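Local coordinates for protein isomerase/lactonizing enzyme (Agrobacterium tumefaciens, PDB 1RVK) that is of unproven function but binds magnesium and belongs to the enolase superfamily, whose members typically abstract a proton alpha to a substrate carboxylate, at residues Trp173-Ser178 / Asp206-Tyr211; Met185-Cys190 / Leu217-Gly222; Ala22-Pro27 / Ile137-Glu142. All blocks are in the same frame, centred on the assembly; numbering follows the deposited sequence.

From the N terminus, interaction 3 is the first contact to open: 22-27, in the N-terminal domain, meets 137-142, the loop after the barrel strand 130-137, and so closes a long excursion of 109 residues. Interactions 1 and 2 come after it in the chain and cross each other, their segments alternating as 173-178, 185-190, 206-211 and 217-222. Interaction 1 joins the loops that follow strands 167-171 and 202-206, and interaction 2 pairs helices 183-197 and 213-224, which follow these loops in the chain. Tyr211 OH and Asp186 OD1, 2.7 Å apart in a probable hydrogen bond, connect interactions 1 and 2, whereas Trp173 packs against Gly140 of interaction 3.

Interaction 1. Residues Trp173-Ser178 / Asp206-Tyr211; sequences WMPPVS and DAFHWY. With MG (magnesium ion), chain B.
Met174, here selenomethionine, reaches across to the 206-211 loop and meets two aromatic rings. Its CG lies at the edge of the Phe208 ring, 4.1 Å from CD2. Beyond CG the chain is extended (chi2 -179°), which carries SE onward to His209. Met174 and His209 cross at about a right angle, with SE 3.7 Å from NE2 in an oblique sulfur-aromatic contact. The methyl CE adds an off-centre CH-pi contact to the same ring and touches the carbonyl O atoms of Asp206 and Ala207, each at 3.6 Å. A long, flexible, polarisable side chain suits a place bordered by both rings and carbonyls. Pro175 crosses the Phe208 side chain at about a right angle, its CD 3.5 Å from CE2; both offer rigid apolar surfaces that need no polar partner. A water bridges Trp173 O (2.8 Å) and Phe208 N, accepting from the latter. Asp206 OD1 binds magnesium at 2.1 Å, a carboxylate oxygen suiting a hard divalent cation, while OD2 accepts a hydrogen bond from a metal-bound water. With Glu232 and Glu258, this completes the metal site at the C-terminal ends of the barrel strands, characteristic of the enolase superfamily.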
loop_
_atom_site.group_PDB
_atom_site.type_symbol
_atom_site.label_atom_id
_atom_site.label_comp_id
_atom_site.label_asym_id
_atom_site.label_seq_id
_atom_site.Cartn_x
_atom_site.Cartn_y
_atom_site.Cartn_z
ATOM N N TRP A 173 -7.830 -5.921 -15.976
ATOM C CA TRP A 173 -6.905 -5.647 -17.081
ATOM C C TRP A 173 -6.658 -4.184 -17.427
ATOM O O TRP A 173 -7.592 -3.388 -17.545
ATOM C CB TRP A 173 -7.375 -6.384 -18.334
ATOM C CG TRP A 173 -7.448 -7.868 -18.157
ATOM C CD1 TRP A 173 -6.436 -8.771 -18.338
ATOM C CD2 TRP A 173 -8.597 -8.625 -17.763
ATOM N NE1 TRP A 173 -6.887 -10.045 -18.082
ATOM C CE2 TRP A 173 -8.209 -9.985 -17.725
ATOM C CE3 TRP A 173 -9.918 -8.287 -17.437
ATOM C CZ2 TRP A 173 -9.095 -11.008 -17.373
ATOM C CZ3 TRP A 173 -10.803 -9.308 -17.086
ATOM C CH2 TRP A 173 -10.383 -10.653 -17.058
HETATM N N MSE A 174 -5.385 -3.851 -17.621
HETATM C CA MSE A 174 -4.982 -2.491 -17.952
HETATM C C MSE A 174 -3.855 -2.499 -18.980
HETATM O O MSE A 174 -3.064 -3.441 -19.039
HETATM C CB MSE A 174 -4.498 -1.776 -16.686
HETATM C CG MSE A 174 -5.494 -1.797 -15.536
HETATM SE SE MSE A 174 -4.825 -0.861 -13.982
HETATM C CE MSE A 174 -5.921 -1.707 -12.641
ATOM N N PRO A 175 -3.770 -1.454 -19.818
ATOM C CA PRO A 175 -2.672 -1.468 -20.789
ATOM C C PRO A 175 -1.354 -1.484 -20.006
ATOM O O PRO A 175 -1.309 -1.053 -18.854
ATOM C CB PRO A 175 -2.889 -0.177 -21.582
ATOM C CG PRO A 175 -3.650 0.704 -20.630
ATOM C CD PRO A 175 -4.606 -0.252 -19.969
ATOM N N PRO A 176 -0.260 -1.952 -20.623
ATOM C CA PRO A 176 -0.111 -2.445 -21.995
ATOM C C PRO A 176 -0.777 -3.761 -22.414
ATOM O O PRO A 176 -0.412 -4.318 -23.450
ATOM C CB PRO A 176 1.404 -2.478 -22.177
ATOM C CG PRO A 176 1.883 -2.842 -20.819
ATOM C CD PRO A 176 1.039 -1.961 -19.928
ATOM N N VAL A 177 -1.728 -4.276 -21.638
ATOM C CA VAL A 177 -2.409 -5.497 -22.072
ATOM C C VAL A 177 -3.055 -5.110 -23.398
ATOM O O VAL A 177 -3.848 -4.172 -23.463
ATOM C CB VAL A 177 -3.502 -5.962 -21.075
ATOM C CG1 VAL A 177 -4.450 -6.954 -21.758
ATOM C CG2 VAL A 177 -2.853 -6.636 -19.873
ATOM N N SER A 178 -2.683 -5.827 -24.452
ATOM C CA SER A 178 -3.156 -5.584 -25.812
ATOM C C SER A 178 -4.531 -4.949 -26.013
ATOM O O SER A 178 -4.645 -3.858 -26.570
ATOM C CB SER A 178 -3.105 -6.893 -26.608
ATOM O OG SER A 178 -1.791 -7.421 -26.629
ATOM N N ASP A 206 -10.767 -2.885 -8.257
ATOM C CA ASP A 206 -9.888 -1.746 -8.487
ATOM C C ASP A 206 -9.539 -1.887 -9.967
ATOM O O ASP A 206 -8.556 -2.530 -10.330
ATOM C CB ASP A 206 -8.644 -1.878 -7.609
ATOM C CG ASP A 206 -7.740 -0.663 -7.668
ATOM O OD1 ASP A 206 -6.724 -0.678 -6.962
ATOM O OD2 ASP A 206 -8.026 0.297 -8.411
ATOM N N ALA A 207 -10.374 -1.301 -10.817
ATOM C CA ALA A 207 -10.193 -1.395 -12.261
ATOM C C ALA A 207 -9.294 -0.316 -12.844
ATOM O O ALA A 207 -8.730 0.495 -12.117
ATOM C CB ALA A 207 -11.554 -1.360 -12.945
ATOM N N PHE A 208 -9.155 -0.337 -14.167
ATOM C CA PHE A 208 -8.358 0.645 -14.907
ATOM C C PHE A 208 -8.563 2.026 -14.263
ATOM O O PHE A 208 -9.683 2.522 -14.182
ATOM C CB PHE A 208 -8.820 0.626 -16.366
ATOM C CG PHE A 208 -8.158 1.645 -17.237
ATOM C CD1 PHE A 208 -8.895 2.704 -17.759
ATOM C CD2 PHE A 208 -6.813 1.527 -17.577
ATOM C CE1 PHE A 208 -8.300 3.631 -18.614
ATOM C CE2 PHE A 208 -6.210 2.451 -18.429
ATOM C CZ PHE A 208 -6.955 3.502 -18.948
ATOM N N HIS A 209 -7.469 2.641 -13.815
ATOM C CA HIS A 209 -7.516 3.923 -13.107
ATOM C C HIS A 209 -7.839 5.195 -13.886
ATOM O O HIS A 209 -7.802 6.283 -13.307
ATOM C CB HIS A 209 -6.184 4.161 -12.389
ATOM C CG HIS A 209 -5.621 2.946 -11.722
ATOM N ND1 HIS A 209 -6.264 2.291 -10.695
ATOM C CD2 HIS A 209 -4.451 2.291 -11.913
ATOM C CE1 HIS A 209 -5.514 1.285 -10.280
ATOM N NE2 HIS A 209 -4.408 1.263 -11.003
ATOM N N TRP A 210 -8.158 5.082 -15.171
ATOM C CA TRP A 210 -8.431 6.276 -15.963
ATOM C C TRP A 210 -9.651 6.182 -16.881
ATOM O O TRP A 210 -9.673 6.802 -17.950
ATOM C CB TRP A 210 -7.202 6.621 -16.812
ATOM C CG TRP A 210 -5.914 6.745 -16.042
ATOM C CD1 TRP A 210 -5.372 7.887 -15.525
ATOM C CD2 TRP A 210 -4.990 5.691 -15.742
ATOM N NE1 TRP A 210 -4.160 7.610 -14.929
ATOM C CE2 TRP A 210 -3.904 6.269 -15.048
ATOM C CE3 TRP A 210 -4.975 4.312 -15.994
ATOM C CZ2 TRP A 210 -2.811 5.517 -14.603
ATOM C CZ3 TRP A 210 -3.889 3.562 -15.551
ATOM C CH2 TRP A 210 -2.822 4.169 -14.863
ATOM N N TYR A 211 -10.660 5.414 -16.481
ATOM C CA TYR A 211 -11.874 5.296 -17.294
ATOM C C TYR A 211 -12.592 6.637 -17.355
ATOM O O TYR A 211 -12.526 7.431 -16.419
ATOM C CB TYR A 211 -12.852 4.287 -16.683
ATOM C CG TYR A 211 -12.665 2.846 -17.101
ATOM C CD1 TYR A 211 -12.575 1.839 -16.143
ATOM C CD2 TYR A 211 -12.635 2.482 -18.450
ATOM C CE1 TYR A 211 -12.460 0.500 -16.511
ATOM C CE2 TYR A 211 -12.519 1.143 -18.831
ATOM C CZ TYR A 211 -12.434 0.159 -17.852
ATOM O OH TYR A 211 -12.335 -1.162 -18.206
HETATM MG MG MG B . -5.755 0.644 -5.648
HETATM O O HOH W 1 -9.724 -2.772 -15.773
HETATM O O HOH W 2 -6.560 2.253 -6.970
HETATM O O HOH W 3 -3.740 0.693 -6.732
HETATM O O HOH W 4 -4.984 -1.286 -4.678
#

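Interaction 2. Residues Met185-Cys190 / Leu217-Gly222; sequences MDLKAC and LALGRG
Leu187 and Leu219 carry the apolar contact, the branched end of Leu187 directed at the helix that holds Leu219 and Gly222. CD2 of Leu187 lies 3.8 Å from CD2 of Leu219, and the two leucines approach at a slant. Leu219 has CG anti to its backbone N (chi1 -179°), and from there the branch at CG brings CD2 up to CG and CD2 of Leu187. The same CD2 of Leu219 also meets CB of Asp186 at 4.1 Å, so the aliphatic base of the acid joins the apolar patch.

A second group of contacts sets side chain against backbone. Leu187 CD2 touches the carbonyl O of Leu219 at 3.6 Å and the C atom of Gly222 at 3.7 Å. Its other branch, CD1, comes within 4.0 Å of Gly222 CA. Glycine suits this position because a CB there would point toward Leu187 and collide with CD1.

The two segments belong to helices 183-197 and 213-224, successive outer helices of the beta/alpha-barrel, with strand 202-206 between them in the chain. Over 185-190 and 217-222 the axes are 18° apart in direction, nearly parallel as expected for consecutive strand-helix units, and 10.0 Å apart at their closest, a spacing that the leucine side chains span.

The polar interactions lie outside this interface or within each helix. Asp186 is buried, and its OD1 hydrogen-bonds to Tyr211 OH in the loop leading to helix 213-224; this bond gives the buried OD1 a partner and restrains the carboxylate's rotation while CB faces Leu219. Within the helices, the bonds from Cys190 N to Asp186 O and from Gly222 N to Ala218 O maintain the regular i to i+4 pattern.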
loop_
_atom_site.group_PDB
_atom_site.type_symbol
_atom_site.label_atom_id
_atom_site.label_comp_id
_atom_site.label_asym_id
_atom_site.label_seq_id
_atom_site.Cartn_x
_atom_site.Cartn_y
_atom_site.Cartn_z
HETATM N N MSE A 185 -15.227 -6.896 -20.091
HETATM C CA MSE A 185 -14.343 -7.949 -19.599
HETATM C C MSE A 185 -14.200 -7.840 -18.088
HETATM O O MSE A 185 -14.248 -8.844 -17.378
HETATM C CB MSE A 185 -12.960 -7.852 -20.254
HETATM C CG MSE A 185 -12.904 -8.357 -21.685
HETATM SE SE MSE A 185 -13.282 -10.258 -21.808
HETATM C CE MSE A 185 -11.563 -10.939 -21.287
ATOM N N ASP A 186 -14.020 -6.617 -17.596
ATOM C CA ASP A 186 -13.886 -6.390 -16.161
ATOM C C ASP A 186 -15.109 -6.933 -15.425
ATOM O O ASP A 186 -14.983 -7.591 -14.389
ATOM C CB ASP A 186 -13.742 -4.890 -15.875
ATOM C CG ASP A 186 -12.426 -4.323 -16.373
ATOM O OD1 ASP A 186 -12.236 -3.088 -16.275
ATOM O OD2 ASP A 186 -11.577 -5.103 -16.855
ATOM N N LEU A 187 -16.294 -6.658 -15.960
ATOM C CA LEU A 187 -17.524 -7.128 -15.333
ATOM C C LEU A 187 -17.638 -8.647 -15.379
ATOM O O LEU A 187 -18.176 -9.251 -14.455
ATOM C CB LEU A 187 -18.747 -6.488 -15.993
ATOM C CG LEU A 187 -19.003 -5.026 -15.611
ATOM C CD1 LEU A 187 -20.134 -4.453 -16.452
ATOM C CD2 LEU A 187 -19.339 -4.949 -14.133
ATOM N N LYS A 188 -17.141 -9.263 -16.450
ATOM C CA LYS A 188 -17.191 -10.722 -16.553
ATOM C C LYS A 188 -16.316 -11.345 -15.476
ATOM O O LYS A 188 -16.656 -12.382 -14.908
ATOM C CB LYS A 188 -16.704 -11.207 -17.919
ATOM C CG LYS A 188 -17.668 -10.975 -19.072
ATOM C CD LYS A 188 -17.245 -11.806 -20.277
ATOM C CE LYS A 188 -17.885 -11.316 -21.565
ATOM N NZ LYS A 188 -17.304 -10.012 -22.006
ATOM N N ALA A 189 -15.176 -10.718 -15.206
ATOM C CA ALA A 189 -14.270 -11.220 -14.179
ATOM C C ALA A 189 -14.957 -11.125 -12.825
ATOM O O ALA A 189 -14.925 -12.066 -12.032
ATOM C CB ALA A 189 -12.982 -10.410 -14.168
ATOM N N CYS A 190 -15.581 -9.982 -12.564
ATOM C CA CYS A 190 -16.277 -9.776 -11.300
ATOM C C CYS A 190 -17.392 -10.796 -11.110
ATOM O O CYS A 190 -17.569 -11.348 -10.019
ATOM C CB CYS A 190 -16.848 -8.359 -11.237
ATOM S SG CYS A 190 -15.567 -7.086 -11.060
ATOM N N LEU A 217 -19.351 4.692 -15.018
ATOM C CA LEU A 217 -20.754 4.555 -14.633
ATOM C C LEU A 217 -21.262 3.177 -15.066
ATOM O O LEU A 217 -21.987 2.509 -14.328
ATOM C CB LEU A 217 -21.602 5.650 -15.296
ATOM C CG LEU A 217 -23.112 5.591 -15.023
ATOM C CD1 LEU A 217 -23.372 5.856 -13.545
ATOM C CD2 LEU A 217 -23.844 6.619 -15.877
ATOM N N ALA A 218 -20.870 2.756 -16.263
ATOM C CA ALA A 218 -21.276 1.456 -16.788
ATOM C C ALA A 218 -20.678 0.345 -15.930
ATOM O O ALA A 218 -21.330 -0.662 -15.646
ATOM C CB ALA A 218 -20.819 1.309 -18.230
ATOM N N LEU A 219 -19.427 0.527 -15.525
ATOM C CA LEU A 219 -18.760 -0.460 -14.689
ATOM C C LEU A 219 -19.459 -0.534 -13.329
ATOM O O LEU A 219 -19.828 -1.614 -12.864
ATOM C CB LEU A 219 -17.283 -0.078 -14.517
ATOM C CG LEU A 219 -16.352 -0.977 -13.691
ATOM C CD1 LEU A 219 -16.656 -0.826 -12.221
ATOM C CD2 LEU A 219 -16.494 -2.425 -14.127
ATOM N N GLY A 220 -19.649 0.620 -12.699
ATOM C CA GLY A 220 -20.298 0.654 -11.400
ATOM C C GLY A 220 -21.700 0.073 -11.408
ATOM O O GLY A 220 -22.090 -0.639 -10.483
ATOM N N ARG A 221 -22.463 0.381 -12.450
ATOM C CA ARG A 221 -23.824 -0.122 -12.569
ATOM C C ARG A 221 -23.844 -1.643 -12.661
ATOM O O ARG A 221 -24.734 -2.297 -12.115
ATOM C CB ARG A 221 -24.506 0.477 -13.800
ATOM C CG ARG A 221 -24.879 1.936 -13.638
ATOM C CD ARG A 221 -25.671 2.445 -14.831
ATOM N NE ARG A 221 -26.279 3.745 -14.559
ATOM C CZ ARG A 221 -27.221 3.953 -13.644
ATOM N NH1 ARG A 221 -27.672 2.945 -12.909
ATOM N NH2 ARG A 221 -27.711 5.172 -13.460
ATOM N N GLY A 222 -22.860 -2.200 -13.357
ATOM C CA GLY A 222 -22.785 -3.642 -13.500
ATOM C C GLY A 222 -22.437 -4.314 -12.186
ATOM O O GLY A 222 -22.843 -5.445 -11.932
#

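Interaction 3. Residues Ala22-Pro27 / Ile137-Glu142; sequences AGHAHP and IMCGDE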
loop_
_atom_site.group_PDB
_atom_site.type_symbol
_atom_site.label_atom_id
_atom_site.label_comp_id
_atom_site.label_asym_id
_atom_site.label_seq_id
_atom_site.Cartn_x
_atom_site.Cartn_y
_atom_site.Cartn_z
ATOM N N ALA A 22 3.642 0.717 -17.583
ATOM C CA ALA A 22 2.728 1.602 -16.866
ATOM C C ALA A 22 2.877 1.448 -15.354
ATOM O O ALA A 22 2.199 2.134 -14.585
ATOM C CB ALA A 22 1.284 1.320 -17.282
ATOM N N GLY A 23 3.750 0.537 -14.931
ATOM C CA GLY A 23 3.976 0.336 -13.508
ATOM C C GLY A 23 3.133 -0.726 -12.824
ATOM O O GLY A 23 3.142 -0.820 -11.597
ATOM N N HIS A 24 2.405 -1.531 -13.593
ATOM C CA HIS A 24 1.570 -2.578 -13.003
ATOM C C HIS A 24 2.378 -3.858 -12.811
ATOM O O HIS A 24 3.147 -4.251 -13.690
ATOM C CB HIS A 24 0.351 -2.849 -13.893
ATOM C CG HIS A 24 -0.416 -1.614 -14.250
ATOM N ND1 HIS A 24 -0.884 -0.731 -13.302
ATOM C CD2 HIS A 24 -0.775 -1.102 -15.452
ATOM C CE1 HIS A 24 -1.495 0.274 -13.904
ATOM N NE2 HIS A 24 -1.444 0.073 -15.208
ATOM N N ALA A 25 2.198 -4.506 -11.661
ATOM C CA ALA A 25 2.934 -5.729 -11.339
ATOM C C ALA A 25 2.399 -6.973 -12.038
ATOM O O ALA A 25 1.193 -7.130 -12.223
ATOM C CB ALA A 25 2.936 -5.951 -9.829
ATOM N N HIS A 26 3.319 -7.858 -12.415
ATOM C CA HIS A 26 2.983 -9.112 -13.082
ATOM C C HIS A 26 4.043 -10.140 -12.741
ATOM O O HIS A 26 5.182 -9.790 -12.432
ATOM C CB HIS A 26 2.974 -8.954 -14.603
ATOM C CG HIS A 26 1.930 -8.014 -15.115
ATOM N ND1 HIS A 26 2.234 -6.772 -15.629
ATOM C CD2 HIS A 26 0.583 -8.129 -15.182
ATOM C CE1 HIS A 26 1.120 -6.163 -15.990
ATOM N NE2 HIS A 26 0.103 -6.964 -15.729
ATOM N N PRO A 27 3.683 -11.428 -12.785
ATOM C CA PRO A 27 4.676 -12.455 -12.480
ATOM C C PRO A 27 5.464 -12.734 -13.755
ATOM O O PRO A 27 4.909 -12.727 -14.855
ATOM C CB PRO A 27 3.819 -13.639 -12.045
ATOM C CG PRO A 27 2.621 -13.507 -12.929
ATOM C CD PRO A 27 2.335 -12.012 -12.913
ATOM N N ILE A 137 -5.624 -9.205 -5.563
ATOM C CA ILE A 137 -5.137 -9.837 -6.788
ATOM C C ILE A 137 -4.461 -8.887 -7.774
ATOM O O ILE A 137 -4.964 -7.795 -8.046
ATOM C CB ILE A 137 -6.292 -10.553 -7.518
ATOM C CG1 ILE A 137 -6.978 -11.532 -6.563
ATOM C CG2 ILE A 137 -5.758 -11.304 -8.732
ATOM C CD1 ILE A 137 -8.224 -12.181 -7.137
HETATM N N MSE A 138 -3.321 -9.315 -8.313
HETATM C CA MSE A 138 -2.575 -8.515 -9.290
HETATM C C MSE A 138 -3.414 -8.147 -10.507
HETATM O O MSE A 138 -4.421 -8.797 -10.807
HETATM C CB MSE A 138 -1.349 -9.277 -9.804
HETATM C CG MSE A 138 -0.202 -9.420 -8.829
HETATM SE SE MSE A 138 1.389 -10.077 -9.744
HETATM C CE MSE A 138 2.690 -9.657 -8.384
ATOM N N CYS A 139 -2.979 -7.110 -11.215
ATOM C CA CYS A 139 -3.653 -6.666 -12.429
ATOM C C CYS A 139 -3.703 -7.840 -13.398
ATOM O O CYS A 139 -2.868 -8.742 -13.333
ATOM C CB CYS A 139 -2.882 -5.517 -13.084
ATOM S SG CYS A 139 -2.879 -3.981 -12.140
ATOM N N GLY A 140 -4.676 -7.820 -14.300
ATOM C CA GLY A 140 -4.799 -8.897 -15.265
ATOM C C GLY A 140 -3.631 -8.989 -16.230
ATOM O O GLY A 140 -2.882 -8.029 -16.423
ATOM N N ASP A 141 -3.474 -10.154 -16.846
ATOM C CA ASP A 141 -2.396 -10.366 -17.802
ATOM C C ASP A 141 -2.882 -11.176 -18.998
ATOM O O ASP A 141 -4.085 -11.290 -19.237
ATOM C CB ASP A 141 -1.214 -11.079 -17.128
ATOM C CG ASP A 141 -1.631 -12.327 -16.365
ATOM O OD1 ASP A 141 -2.341 -13.177 -16.941
ATOM O OD2 ASP A 141 -1.238 -12.465 -15.186
ATOM N N GLU A 142 -1.939 -11.718 -19.757
ATOM C CA GLU A 142 -2.269 -12.525 -20.922
ATOM C C GLU A 142 -1.556 -13.869 -20.809
ATOM O O GLU A 142 -1.246 -14.517 -21.812
ATOM C CB GLU A 142 -1.864 -11.783 -22.198
ATOM C CG GLU A 142 -2.685 -10.517 -22.428
ATOM C CD GLU A 142 -2.252 -9.737 -23.652
ATOM O OE1 GLU A 142 -1.205 -9.055 -23.591
ATOM O OE2 GLU A 142 -2.961 -9.807 -24.678
HETATM O O HOH W 5 -0.500 -5.974 -10.462
#
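This is a buried, mixed contact between domains: His24 and the first residues of strand 25-28, in the N-terminal domain, meet the loop after barrel strand 130-137. As in the enolase superfamily, the N-terminal domain packs here on the C-terminal end of the barrel beside the metal site, the Cys139 side chain about 8 Å from the magnesium ion. Met138, here selenomethionine, forms the apolar part. SE rests 3.8 Å from CD of Pro27 as the two side chains slide past each other in opposite directions, and CE meets Ala25 CB at 4.0 Å. An extended chain beyond CG lets one residue reach both partners; alanine and proline suit this contact, since neither has a long side chain to push Met138 back. Cys139 SG contacts CB of His24 at 3.8 Å and lies oblique to its ring. His26 NE2 donates to Gly140 O at 3.2 Å, with a bent N-H...O angle of 136°. That acceptor lies near the imidazole plane, although the donor stands above the carbonyl plane. A water donates to Ala25 O (2.7 Å) and accepts from Cys139 N (2.8 Å). Asp141 meets His26 CD2 through CB; its carboxylate is held elsewhere, OD2 by His334 and OD1 by the backbone N of Leu143 and Leu147. Donation requires a proton on NE2; one bent direct hydrogen bond and one water bridge thus join the domains, beside apolar contacts.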